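L-lysine 6-monooxygenase involved in desferrioxamine biosynthesis (Erwinia amylovora CFBP1430, PDB 5O8P) catalyses the FAD- and NADPH-dependent N-hydroxylation, probably of cadaverine, in the biosynthesis of the siderophore desferrioxamine. Local coordinates at residues E206-L211 / L295-F300; N223-A228 / Y329-E334; Q355-Q358 / R364-V367; R375-F380 / L407-G412. All coordinates share one frame; numbering follows the deposited sequence.

How the interactions relate
Interactions 1 and 2 lie together in the part of the chain that binds NADP(+), which is not bound to this chain in the model. Their centres are 11 Å apart. They meet where strands 221-225 and 297-300 run side by side: Asn298 ND2 is 2.8 Å from Asn223 OD1, and Phe300 N is 2.9 Å from Trp224 O. Interactions 3 and 4 form a second pair, on the opposite side of the chain's centre from interaction 1, with centres 15 Å apart. Here Arg375 NH1 lies 2.9 Å from Gln355 O. Interaction 3 comes closer to the cofactor, with the Tyr365 side chain about 10 Å from the FAD, against about 13 Å for Phe380. The centres of interactions 1 and 4 are 47 Å apart.

Interaction 1: residues E206-L211 / L295-F300; sequences EIYYDL and LDVNLF
With chi1 at -166°, the Tyr208 ring swings away from the backbone N and reaches out from helix 202-213 to Val297 and Leu299. In Leu299, chi1 of -70° and chi2 of 80° bring CD1 to the phenol oxygen. The setting is consistent with a Rossmann-type NADP(H)-binding domain, where the helix packs on a parallel sheet and strand 297-300 is an outermost strand within this chain. The short helix and strand axes approach to 12.6 Å and run nearly antiparallel. One long side chain therefore bridges the gap. The phenol oxygen does the touching, and the Tyr208 side chain meets that of Val297 at about a right angle. No hydrogen bond joins the two segments. Instead, Tyr208 OH is hydrogen-bonded to the backbone O of Leu222, and its ring stacks on Trp224. Both partners lie on strand 221-225, the neighbour of 297-300, so the tyrosine ties the helix to two adjacent strands. Phe424 of a second subunit also packs on Leu299. The phenol end thus sits between two aliphatic groups: Tyr208 OH is 3.6 Å from Val297 CB and 3.6 Å from Leu299 CD1.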
loop_
_atom_site.group_PDB
_atom_site.type_symbol
_atom_site.label_atom_id
_atom_site.label_comp_id
_atom_site.label_asym_id
_atom_site.label_seq_id
_atom_site.Cartn_x
_atom_site.Cartn_y
_atom_site.Cartn_z
ATOM N N GLU B 206 2.374 3.253 20.828
ATOM C CA GLU B 206 3.642 2.548 20.599
ATOM C C GLU B 206 3.986 1.625 21.747
ATOM O O GLU B 206 4.438 0.506 21.517
ATOM C CB GLU B 206 4.781 3.532 20.407
ATOM C CG GLU B 206 4.763 4.169 19.042
ATOM C CD GLU B 206 5.764 5.291 18.876
ATOM O OE1 GLU B 206 6.434 5.672 19.862
ATOM O OE2 GLU B 206 5.880 5.801 17.734
ATOM N N ILE B 207 3.760 2.112 22.967
ATOM C CA ILE B 207 3.954 1.331 24.175
ATOM C C ILE B 207 2.972 0.179 24.210
ATOM O O ILE B 207 3.386 -0.948 24.429
ATOM C CB ILE B 207 3.815 2.201 25.452
ATOM C CG1 ILE B 207 5.043 3.083 25.593
ATOM C CG2 ILE B 207 3.627 1.355 26.710
ATOM C CD1 ILE B 207 4.937 4.145 26.664
ATOM N N TYR B 208 1.686 0.461 23.994
ATOM C CA TYR B 208 0.667 -0.591 23.997
ATOM C C TYR B 208 1.003 -1.711 23.014
ATOM O O TYR B 208 0.912 -2.884 23.350
ATOM C CB TYR B 208 -0.731 -0.041 23.708
ATOM C CG TYR B 208 -1.803 -1.049 24.031
ATOM C CD1 TYR B 208 -2.245 -1.953 23.069
ATOM C CD2 TYR B 208 -2.347 -1.121 25.311
ATOM C CE1 TYR B 208 -3.227 -2.881 23.359
ATOM C CE2 TYR B 208 -3.320 -2.058 25.626
ATOM C CZ TYR B 208 -3.766 -2.935 24.650
ATOM O OH TYR B 208 -4.742 -3.858 24.975
ATOM N N TYR B 209 1.407 -1.339 21.813
ATOM C CA TYR B 209 1.846 -2.308 20.824
ATOM C C TYR B 209 3.069 -3.103 21.292
ATOM O O TYR B 209 3.148 -4.314 21.081
ATOM C CB TYR B 209 2.135 -1.607 19.487
ATOM C CG TYR B 209 2.391 -2.578 18.370
ATOM C CD1 TYR B 209 1.339 -3.180 17.688
ATOM C CD2 TYR B 209 3.684 -2.925 18.018
ATOM C CE1 TYR B 209 1.574 -4.085 16.673
ATOM C CE2 TYR B 209 3.925 -3.827 17.002
ATOM C CZ TYR B 209 2.864 -4.404 16.342
ATOM O OH TYR B 209 3.108 -5.285 15.336
ATOM N N ASP B 210 4.022 -2.411 21.912
ATOM C CA ASP B 210 5.264 -3.036 22.382
ATOM C C ASP B 210 4.958 -4.117 23.412
ATOM O O ASP B 210 5.475 -5.224 23.315
ATOM C CB ASP B 210 6.195 -1.977 22.992
ATOM C CG ASP B 210 7.643 -2.425 23.064
ATOM O OD1 ASP B 210 8.222 -2.709 21.997
ATOM O OD2 ASP B 210 8.212 -2.430 24.180
ATOM N N LEU B 211 4.099 -3.780 24.376
ATOM C CA LEU B 211 3.697 -4.702 25.436
ATOM C C LEU B 211 2.810 -5.828 24.916
ATOM O O LEU B 211 2.961 -6.970 25.348
ATOM C CB LEU B 211 2.988 -3.954 26.584
ATOM C CG LEU B 211 3.862 -2.950 27.352
ATOM C CD1 LEU B 211 3.021 -2.094 28.291
ATOM C CD2 LEU B 211 4.952 -3.667 28.117
ATOM N N LEU B 295 -8.190 -13.096 24.968
ATOM C CA LEU B 295 -7.114 -12.241 25.448
ATOM C C LEU B 295 -7.521 -11.539 26.707
ATOM O O LEU B 295 -8.682 -11.136 26.845
ATOM C CB LEU B 295 -6.791 -11.144 24.435
ATOM C CG LEU B 295 -6.243 -11.574 23.089
ATOM C CD1 LEU B 295 -6.165 -10.339 22.210
ATOM C CD2 LEU B 295 -4.880 -12.238 23.242
ATOM N N ASP B 296 -6.550 -11.334 27.595
ATOM C CA ASP B 296 -6.793 -10.579 28.800
ATOM C C ASP B 296 -6.373 -9.126 28.557
ATOM O O ASP B 296 -5.288 -8.692 28.949
ATOM C CB ASP B 296 -6.078 -11.216 29.997
ATOM C CG ASP B 296 -6.635 -10.741 31.335
ATOM O OD1 ASP B 296 -7.716 -10.104 31.356
ATOM O OD2 ASP B 296 -5.985 -11.022 32.365
ATOM N N VAL B 297 -7.260 -8.394 27.886
ATOM C CA VAL B 297 -7.092 -6.974 27.591
ATOM C C VAL B 297 -8.391 -6.217 27.811
ATOM O O VAL B 297 -9.467 -6.767 27.692
ATOM C CB VAL B 297 -6.593 -6.717 26.145
ATOM C CG1 VAL B 297 -5.319 -7.508 25.871
ATOM C CG2 VAL B 297 -7.659 -7.044 25.107
ATOM N N ASN B 298 -8.271 -4.946 28.153
ATOM C CA ASN B 298 -9.414 -4.056 28.277
ATOM C C ASN B 298 -9.023 -2.729 27.670
ATOM O O ASN B 298 -7.879 -2.304 27.801
ATOM C CB ASN B 298 -9.793 -3.877 29.741
ATOM C CG ASN B 298 -10.102 -5.190 30.413
ATOM O OD1 ASN B 298 -11.159 -5.785 30.192
ATOM N ND2 ASN B 298 -9.159 -5.676 31.199
ATOM N N LEU B 299 -9.963 -2.101 26.972
ATOM C CA LEU B 299 -9.729 -0.839 26.304
ATOM C C LEU B 299 -10.934 0.037 26.569
ATOM O O LEU B 299 -12.024 -0.294 26.128
ATOM C CB LEU B 299 -9.535 -1.053 24.803
ATOM C CG LEU B 299 -8.228 -1.742 24.378
ATOM C CD1 LEU B 299 -8.269 -3.249 24.551
ATOM C CD2 LEU B 299 -7.901 -1.420 22.928
ATOM N N PHE B 300 -10.744 1.126 27.308
ATOM C CA PHE B 300 -11.816 2.089 27.577
ATOM C C PHE B 300 -11.558 3.432 26.903
ATOM O O PHE B 300 -10.416 3.794 26.645
ATOM C CB PHE B 300 -11.959 2.284 29.075
ATOM C CG PHE B 300 -12.437 1.060 29.793
ATOM C CD1 PHE B 300 -11.532 0.113 30.258
ATOM C CD2 PHE B 300 -13.788 0.847 29.995
ATOM C CE1 PHE B 300 -11.960 -1.023 30.926
ATOM C CE2 PHE B 300 -14.231 -0.287 30.664
ATOM C CZ PHE B 300 -13.308 -1.221 31.134
#

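Interaction 2: residues N223-A228 / Y329-E334; sequences NWITRA and YSRRTE
Strands 221-225 and 327-333 belong to different sheets and cross without pairing. The axes of their short segments, 223-225 and 329-333, come within 9.9 Å at a signed angle of -139°. The backbones are closest at Asn223 and Thr333, whose CA atoms are 8.4 Å apart. Side chains make the contact, and no hydrogen bond joins the segments. Ile225 lies at the middle. Its CG1 is anti to the carbonyl carbon (chi1 -62°), and the extended branch brings CD1 to Arg331. There CD1 meets the aliphatic part of the arginine, 4.1 Å from Arg331 CG. The arginine chain bends at chi2 (71°) just past the CG that Ile225 touches. Its guanidinium has a weak hydrogen bond from NH1 to the backbone O of Gln430 of a second subunit. The other branch, Ile225 CG2, lies 4.4 Å from Tyr329 OH, and that hydroxyl is hydrogen-bonded to Ser303. Asn223 ND2 is only near Arg332 O, at 4.3 Å; its hydrogen bond is to Gln221 OE1, and Asn223 OD1 bonds to Asn298. Beyond the strand, Thr226 OG1 accepts from Ala228 N in an ST turn around Arg227, a residue of the NADP(+) site. The contact joins the parallel sheet, where 221-225 runs between 194-198 and 297-300, to the antiparallel sheet, where 327-333 is an outer strand beside 315-322. Leu320 of strand 315-322 touches both Ile225 and Tyr329.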
loop_
_atom_site.group_PDB
_atom_site.type_symbol
_atom_site.label_atom_id
_atom_site.label_comp_id
_atom_site.label_asym_id
_atom_site.label_seq_id
_atom_site.Cartn_x
_atom_site.Cartn_y
_atom_site.Cartn_z
ATOM N N ASN B 223 -4.057 -3.313 29.688
ATOM C CA ASN B 223 -5.184 -2.400 29.572
ATOM C C ASN B 223 -4.773 -1.092 28.923
ATOM O O ASN B 223 -3.592 -0.748 28.898
ATOM C CB ASN B 223 -5.780 -2.163 30.949
ATOM C CG ASN B 223 -6.193 -3.459 31.620
ATOM O OD1 ASN B 223 -6.708 -4.363 30.968
ATOM N ND2 ASN B 223 -5.956 -3.561 32.908
ATOM N N TRP B 224 -5.753 -0.398 28.352
ATOM C CA TRP B 224 -5.551 0.909 27.744
ATOM C C TRP B 224 -6.775 1.747 28.035
ATOM O O TRP B 224 -7.871 1.410 27.608
ATOM C CB TRP B 224 -5.373 0.773 26.239
ATOM C CG TRP B 224 -4.825 1.982 25.521
ATOM C CD1 TRP B 224 -4.603 3.231 26.032
ATOM C CD2 TRP B 224 -4.482 2.053 24.137
ATOM N NE1 TRP B 224 -4.092 4.050 25.070
ATOM C CE2 TRP B 224 -4.017 3.361 23.890
ATOM C CE3 TRP B 224 -4.518 1.135 23.083
ATOM C CZ2 TRP B 224 -3.588 3.785 22.627
ATOM C CZ3 TRP B 224 -4.100 1.547 21.820
ATOM C CH2 TRP B 224 -3.631 2.867 21.606
ATOM N N ILE B 225 -6.595 2.831 28.774
ATOM C CA ILE B 225 -7.697 3.720 29.124
ATOM C C ILE B 225 -7.338 5.083 28.592
ATOM O O ILE B 225 -6.208 5.492 28.724
ATOM C CB ILE B 225 -7.893 3.774 30.643
ATOM C CG1 ILE B 225 -8.261 2.375 31.153
ATOM C CG2 ILE B 225 -8.945 4.827 31.019
ATOM C CD1 ILE B 225 -8.353 2.263 32.662
ATOM N N THR B 226 -8.298 5.774 27.980
ATOM C CA THR B 226 -8.064 7.123 27.447
ATOM C C THR B 226 -9.251 8.042 27.703
ATOM O O THR B 226 -10.393 7.585 27.754
ATOM C CB THR B 226 -7.724 7.108 25.935
ATOM O OG1 THR B 226 -7.672 8.450 25.455
ATOM C CG2 THR B 226 -8.773 6.326 25.122
ATOM N N ARG B 227 -8.967 9.333 27.887
ATOM C CA ARG B 227 -10.019 10.353 27.981
ATOM C C ARG B 227 -10.612 10.649 26.599
ATOM O O ARG B 227 -11.776 11.050 26.495
ATOM C CB ARG B 227 -9.497 11.658 28.606
ATOM C CG ARG B 227 -10.598 12.664 28.939
ATOM C CD ARG B 227 -10.226 14.106 28.569
ATOM N NE ARG B 227 -9.184 14.622 29.453
ATOM C CZ ARG B 227 -9.395 15.240 30.622
ATOM N NH1 ARG B 227 -10.627 15.444 31.092
ATOM N NH2 ARG B 227 -8.352 15.658 31.336
ATOM N N ALA B 228 -9.810 10.449 25.550
ATOM C CA ALA B 228 -10.233 10.681 24.173
ATOM C C ALA B 228 -11.498 9.896 23.836
ATOM O O ALA B 228 -11.684 8.781 24.331
ATOM C CB ALA B 228 -9.117 10.299 23.207
ATOM N N TYR B 329 -16.657 4.881 37.423
ATOM C CA TYR B 329 -16.274 3.478 37.597
ATOM C C TYR B 329 -14.815 3.352 38.018
ATOM O O TYR B 329 -14.023 4.263 37.783
ATOM C CB TYR B 329 -16.523 2.673 36.316
ATOM C CG TYR B 329 -15.598 2.950 35.134
ATOM C CD1 TYR B 329 -15.767 4.078 34.321
ATOM C CD2 TYR B 329 -14.579 2.048 34.795
ATOM C CE1 TYR B 329 -14.932 4.305 33.227
ATOM C CE2 TYR B 329 -13.747 2.273 33.702
ATOM C CZ TYR B 329 -13.934 3.396 32.921
ATOM O OH TYR B 329 -13.111 3.593 31.849
ATOM N N SER B 330 -14.473 2.224 38.642
ATOM C CA SER B 330 -13.109 1.960 39.111
ATOM C C SER B 330 -12.480 0.797 38.343
ATOM O O SER B 330 -13.179 -0.069 37.809
ATOM C CB SER B 330 -13.089 1.668 40.615
ATOM O OG SER B 330 -13.775 0.456 40.910
ATOM N N ARG B 331 -11.151 0.798 38.298
ATOM C CA ARG B 331 -10.364 -0.200 37.587
ATOM C C ARG B 331 -9.101 -0.448 38.401
ATOM O O ARG B 331 -8.636 0.459 39.096
ATOM C CB ARG B 331 -9.985 0.371 36.227
ATOM C CG ARG B 331 -9.871 -0.615 35.109
ATOM C CD ARG B 331 -11.237 -1.133 34.694
ATOM N NE ARG B 331 -11.043 -2.465 34.144
ATOM C CZ ARG B 331 -11.983 -3.384 34.006
ATOM N NH1 ARG B 331 -13.239 -3.139 34.374
ATOM N NH2 ARG B 331 -11.640 -4.573 33.536
ATOM N N ARG B 332 -8.526 -1.640 38.294
ATOM C CA ARG B 332 -7.325 -1.969 39.065
ATOM C C ARG B 332 -6.175 -2.326 38.171
ATOM O O ARG B 332 -6.376 -2.866 37.102
ATOM C CB ARG B 332 -7.593 -3.143 39.999
ATOM C CG ARG B 332 -8.305 -2.777 41.284
ATOM C CD ARG B 332 -9.062 -4.014 41.744
ATOM N NE ARG B 332 -9.580 -3.890 43.090
ATOM C CZ ARG B 332 -8.846 -3.963 44.202
ATOM N NH1 ARG B 332 -7.522 -4.119 44.151
ATOM N NH2 ARG B 332 -9.434 -3.861 45.394
ATOM N N THR B 333 -4.963 -2.036 38.626
ATOM C CA THR B 333 -3.753 -2.380 37.877
ATOM C C THR B 333 -2.514 -2.329 38.788
ATOM O O THR B 333 -2.462 -1.528 39.730
ATOM C CB THR B 333 -3.585 -1.463 36.639
ATOM O OG1 THR B 333 -2.608 -2.013 35.739
ATOM C CG2 THR B 333 -3.198 -0.037 37.031
ATOM N N GLU B 334 -1.534 -3.191 38.519
ATOM C CA GLU B 334 -0.282 -3.179 39.267
ATOM C C GLU B 334 0.628 -2.154 38.635
ATOM O O GLU B 334 1.021 -1.183 39.285
ATOM C CB GLU B 334 0.382 -4.555 39.281
ATOM C CG GLU B 334 -0.438 -5.607 40.010
ATOM C CD GLU B 334 0.322 -6.902 40.277
ATOM O OE1 GLU B 334 1.438 -7.083 39.729
ATOM O OE2 GLU B 334 -0.215 -7.757 41.025
#

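Interaction 3: residues Q355-Q358 / R364-V367; sequences QRIQ and RYDV
This contact closes the short loop 359-363, within the long irregular connection between strands 342-343 and 379-381, near the FAD site. The Tyr365 side chain is about 7 Å from that of Thr159, a residue of the FAD site. One backbone hydrogen bond joins the segments. Asp366 N donates to Gln358 O at 2.8 Å, with an N-H...O angle of 161°. The donor is tilted 31° from the carbonyl plane. Beside this bond the two side chains cross obliquely, with Gln358 CB 4.1 Å from Asp366 CB. The amide and carboxylate planes are 71° apart. They are not hydrogen-bonded to each other; Gln358 NE2 bonds to the backbone O of Asp374. Ile357 makes the apolar part of the contact. Its CG2 is anti to the backbone N and lies 4.1 Å from Tyr365 CD1, approaching the ring obliquely. The far end of that ring is fixed by a hydrogen bond between Tyr365 OH and Tyr344 OH. Val350 packs on Ile357, and Pro346 on Tyr365. Residues Gln358 and Asp366 thus close an irregular loop without forming a regular strand pair. Asp366, whose N-H makes the closing bond, is itself the centre of an inverse gamma turn.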
loop_
_atom_site.group_PDB
_atom_site.type_symbol
_atom_site.label_atom_id
_atom_site.label_comp_id
_atom_site.label_asym_id
_atom_site.label_seq_id
_atom_site.Cartn_x
_atom_site.Cartn_y
_atom_site.Cartn_z
ATOM N N GLN B 355 9.310 41.569 33.136
ATOM C CA GLN B 355 8.876 42.892 32.699
ATOM C C GLN B 355 9.125 43.163 31.186
ATOM O O GLN B 355 8.399 43.954 30.589
ATOM C CB GLN B 355 9.432 44.013 33.639
ATOM C CG GLN B 355 10.845 44.578 33.381
ATOM C CD GLN B 355 12.015 43.644 33.749
ATOM O OE1 GLN B 355 11.836 42.612 34.412
ATOM N NE2 GLN B 355 13.208 43.990 33.268
ATOM N N ARG B 356 10.087 42.476 30.568
ATOM C CA ARG B 356 10.420 42.645 29.135
ATOM C C ARG B 356 9.590 41.775 28.170
ATOM O O ARG B 356 9.728 41.908 26.941
ATOM C CB ARG B 356 11.885 42.282 28.856
ATOM C CG ARG B 356 12.950 42.808 29.782
ATOM C CD ARG B 356 13.643 44.057 29.290
ATOM N NE ARG B 356 13.976 44.080 27.856
ATOM C CZ ARG B 356 14.150 45.208 27.161
ATOM N NH1 ARG B 356 14.050 46.412 27.731
ATOM N NH2 ARG B 356 14.425 45.145 25.871
ATOM N N ILE B 357 8.750 40.891 28.716
ATOM C CA ILE B 357 8.003 39.912 27.940
ATOM C C ILE B 357 6.537 40.346 27.843
ATOM O O ILE B 357 5.966 40.816 28.830
ATOM C CB ILE B 357 8.141 38.518 28.588
ATOM C CG1 ILE B 357 9.523 37.954 28.248
ATOM C CG2 ILE B 357 7.043 37.566 28.131
ATOM C CD1 ILE B 357 9.887 36.673 28.969
ATOM N N GLN B 358 5.939 40.175 26.661
ATOM C CA GLN B 358 4.516 40.458 26.467
ATOM C C GLN B 358 3.717 39.247 26.926
ATOM O O GLN B 358 3.881 38.160 26.371
ATOM C CB GLN B 358 4.202 40.755 24.998
ATOM C CG GLN B 358 5.001 41.897 24.410
ATOM C CD GLN B 358 4.459 42.372 23.081
ATOM O OE1 GLN B 358 3.309 42.770 22.991
ATOM N NE2 GLN B 358 5.295 42.356 22.049
ATOM N N ARG B 364 0.439 33.379 29.612
ATOM C CA ARG B 364 1.418 32.699 28.753
ATOM C C ARG B 364 2.009 33.775 27.855
ATOM O O ARG B 364 1.542 34.927 27.849
ATOM C CB ARG B 364 0.811 31.564 27.920
ATOM C CG ARG B 364 -0.124 30.636 28.673
ATOM C CD ARG B 364 -1.143 30.038 27.739
ATOM N NE ARG B 364 -2.047 31.038 27.146
ATOM C CZ ARG B 364 -3.099 30.758 26.367
ATOM N NH1 ARG B 364 -3.479 29.501 26.133
ATOM N NH2 ARG B 364 -3.840 31.758 25.897
ATOM N N TYR B 365 3.043 33.410 27.110
ATOM C CA TYR B 365 3.679 34.364 26.218
ATOM C C TYR B 365 2.682 34.842 25.152
ATOM O O TYR B 365 2.069 34.012 24.473
ATOM C CB TYR B 365 4.861 33.741 25.479
ATOM C CG TYR B 365 5.934 33.065 26.290
ATOM C CD1 TYR B 365 6.369 33.584 27.505
ATOM C CD2 TYR B 365 6.549 31.915 25.812
ATOM C CE1 TYR B 365 7.364 32.955 28.236
ATOM C CE2 TYR B 365 7.545 31.284 26.527
ATOM C CZ TYR B 365 7.951 31.811 27.727
ATOM O OH TYR B 365 8.940 31.166 28.400
ATOM N N ASP B 366 2.518 36.153 25.000
ATOM C CA ASP B 366 1.751 36.707 23.885
ATOM C C ASP B 366 2.652 36.766 22.648
ATOM O O ASP B 366 3.186 37.826 22.284
ATOM C CB ASP B 366 1.211 38.099 24.237
ATOM C CG ASP B 366 0.283 38.661 23.165
ATOM O OD1 ASP B 366 -0.664 37.951 22.753
ATOM O OD2 ASP B 366 0.513 39.814 22.743
ATOM N N VAL B 367 2.784 35.620 21.979
ATOM C CA VAL B 367 3.791 35.453 20.928
ATOM C C VAL B 367 3.367 36.206 19.665
ATOM O O VAL B 367 2.208 36.130 19.263
ATOM C CB VAL B 367 4.033 33.967 20.562
ATOM C CG1 VAL B 367 5.271 33.836 19.675
ATOM C CG2 VAL B 367 4.174 33.109 21.804
#

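Interaction 4: residues R375-F380 / L407-G412; sequences RHNQVF and LREITG
This is a strand-to-helix packing contact, where the start of strand 379-381 and the turn before it meet the last turn of helix 399-410. It combines ring packing with a looser polar edge, and no hydrogen bond joins the segments. Phe380 and Glu409 carry most of it. The Phe380 CG is anti to the carbonyl carbon (chi1 -62°), and the far end of the ring reaches the helix. Phe380 CZ comes within 3.7 Å of Glu409 CB. The methylene group approaches obliquely, and the Phe380 and Glu409 side chains cross at about a right angle. Ile410 touches the same ring more loosely, with CG1 4.5 Å from Phe380 CE2. The Glu409 chain bends at chi2 (-67°), which brings its carboxylate to Asn377. Glu409 OE1 is 4.0 Å from both Asn377 CB and Asn377 ND2, and the amide and carboxylate planes are 52° apart. Asn377 OD1 is hydrogen-bonded to Asn370 ND2, and Asn370 also touches Glu409. On the strand side, backbone hydrogen bonds link Phe380 to Leu155 and Leu157, as strand 379-381 pairs in parallel with 155-157. On the helix side, Leu407 packs on helix 18-27, which follows the first strand of the same mixed sheet.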
loop_
_atom_site.group_PDB
_atom_site.type_symbol
_atom_site.label_atom_id
_atom_site.label_comp_id
_atom_site.label_asym_id
_atom_site.label_seq_id
_atom_site.Cartn_x
_atom_site.Cartn_y
_atom_site.Cartn_z
ATOM N N ARG B 375 9.012 43.161 23.231
ATOM C CA ARG B 375 8.472 44.308 22.514
ATOM C C ARG B 375 9.429 44.882 21.462
ATOM O O ARG B 375 9.141 45.943 20.902
ATOM C CB ARG B 375 8.077 45.390 23.525
ATOM C CG ARG B 375 7.132 44.904 24.612
ATOM C CD ARG B 375 6.759 46.004 25.587
ATOM N NE ARG B 375 5.804 45.515 26.586
ATOM C CZ ARG B 375 6.105 44.795 27.673
ATOM N NH1 ARG B 375 7.356 44.443 27.967
ATOM N NH2 ARG B 375 5.129 44.410 28.488
ATOM N N HIS B 376 10.551 44.201 21.187
ATOM C CA HIS B 376 11.587 44.717 20.271
ATOM C C HIS B 376 12.245 43.673 19.338
ATOM O O HIS B 376 13.305 43.942 18.779
ATOM C CB HIS B 376 12.680 45.448 21.080
ATOM C CG HIS B 376 12.169 46.588 21.909
ATOM N ND1 HIS B 376 11.888 46.464 23.256
ATOM C CD2 HIS B 376 11.881 47.869 21.583
ATOM C CE1 HIS B 376 11.454 47.617 23.727
ATOM N NE2 HIS B 376 11.438 48.486 22.731
ATOM N N ASN B 377 11.614 42.515 19.136
ATOM C CA ASN B 377 12.145 41.451 18.252
ATOM C C ASN B 377 13.547 40.975 18.626
ATOM O O ASN B 377 14.446 40.904 17.784
ATOM C CB ASN B 377 12.096 41.886 16.784
ATOM C CG ASN B 377 10.721 42.350 16.375
ATOM O OD1 ASN B 377 9.721 41.803 16.824
ATOM N ND2 ASN B 377 10.662 43.370 15.533
ATOM N N GLN B 378 13.698 40.640 19.902
ATOM C CA GLN B 378 14.960 40.167 20.472
ATOM C C GLN B 378 14.896 38.822 21.227
ATOM O O GLN B 378 15.874 38.085 21.236
ATOM C CB GLN B 378 15.530 41.237 21.395
ATOM C CG GLN B 378 15.840 42.554 20.713
ATOM C CD GLN B 378 16.381 43.577 21.679
ATOM O OE1 GLN B 378 15.870 43.741 22.791
ATOM N NE2 GLN B 378 17.426 44.269 21.265
ATOM N N VAL B 379 13.771 38.512 21.862
ATOM C CA VAL B 379 13.603 37.267 22.583
ATOM C C VAL B 379 12.619 36.438 21.783
ATOM O O VAL B 379 11.453 36.808 21.688
ATOM C CB VAL B 379 13.043 37.512 23.994
ATOM C CG1 VAL B 379 12.950 36.204 24.772
ATOM C CG2 VAL B 379 13.914 38.493 24.726
ATOM N N PHE B 380 13.101 35.337 21.209
ATOM C CA PHE B 380 12.280 34.443 20.387
ATOM C C PHE B 380 12.048 33.109 21.068
ATOM O O PHE B 380 12.789 32.734 21.966
ATOM C CB PHE B 380 12.957 34.213 19.042
ATOM C CG PHE B 380 13.116 35.461 18.243
ATOM C CD1 PHE B 380 12.075 35.931 17.467
ATOM C CD2 PHE B 380 14.297 36.183 18.289
ATOM C CE1 PHE B 380 12.211 37.088 16.726
ATOM C CE2 PHE B 380 14.448 37.339 17.559
ATOM C CZ PHE B 380 13.400 37.794 16.781
ATOM N N LEU B 407 16.019 33.549 11.479
ATOM C CA LEU B 407 17.236 34.072 10.850
ATOM C C LEU B 407 16.990 35.375 10.110
ATOM O O LEU B 407 17.854 36.232 10.091
ATOM C CB LEU B 407 17.911 33.024 9.952
ATOM C CG LEU B 407 18.662 31.965 10.769
ATOM C CD1 LEU B 407 19.172 30.830 9.905
ATOM C CD2 LEU B 407 19.822 32.586 11.538
ATOM N N ARG B 408 15.808 35.548 9.533
ATOM C CA ARG B 408 15.451 36.811 8.864
ATOM C C ARG B 408 15.353 37.982 9.852
ATOM O O ARG B 408 15.758 39.104 9.540
ATOM C CB ARG B 408 14.144 36.657 8.078
ATOM C CG ARG B 408 13.850 37.792 7.112
ATOM C CD ARG B 408 12.641 37.442 6.255
ATOM N NE ARG B 408 11.423 37.400 7.076
ATOM C CZ ARG B 408 10.316 36.694 6.818
ATOM N NH1 ARG B 408 10.235 35.895 5.752
ATOM N NH2 ARG B 408 9.293 36.765 7.671
ATOM N N GLU B 409 14.823 37.729 11.038
ATOM C CA GLU B 409 14.736 38.769 12.060
ATOM C C GLU B 409 16.102 39.079 12.670
ATOM O O GLU B 409 16.488 40.241 12.791
ATOM C CB GLU B 409 13.764 38.363 13.152
ATOM C CG GLU B 409 12.299 38.426 12.749
ATOM C CD GLU B 409 11.786 39.835 12.490
ATOM O OE1 GLU B 409 12.415 40.823 12.959
ATOM O OE2 GLU B 409 10.752 39.939 11.805
ATOM N N ILE B 410 16.820 38.021 13.043
ATOM C CA ILE B 410 18.154 38.132 13.622
ATOM C C ILE B 410 19.090 38.895 12.697
ATOM O O ILE B 410 19.643 39.911 13.090
ATOM C CB ILE B 410 18.739 36.745 13.947
ATOM C CG1 ILE B 410 18.005 36.129 15.143
ATOM C CG2 ILE B 410 20.238 36.834 14.231
ATOM C CD1 ILE B 410 18.176 34.628 15.250
ATOM N N THR B 411 19.267 38.408 11.473
ATOM C CA THR B 411 20.009 39.171 10.456
ATOM C C THR B 411 18.932 39.731 9.619
ATOM O O THR B 411 18.130 38.956 9.143
ATOM C CB THR B 411 20.975 38.389 9.545
ATOM O OG1 THR B 411 21.164 39.120 8.317
ATOM C CG2 THR B 411 20.546 37.005 9.221
ATOM N N GLY B 412 18.905 41.045 9.395
ATOM C CA GLY B 412 17.802 41.680 8.627
ATOM C C GLY B 412 17.501 41.182 7.211
ATOM O O GLY B 412 16.402 41.361 6.743
#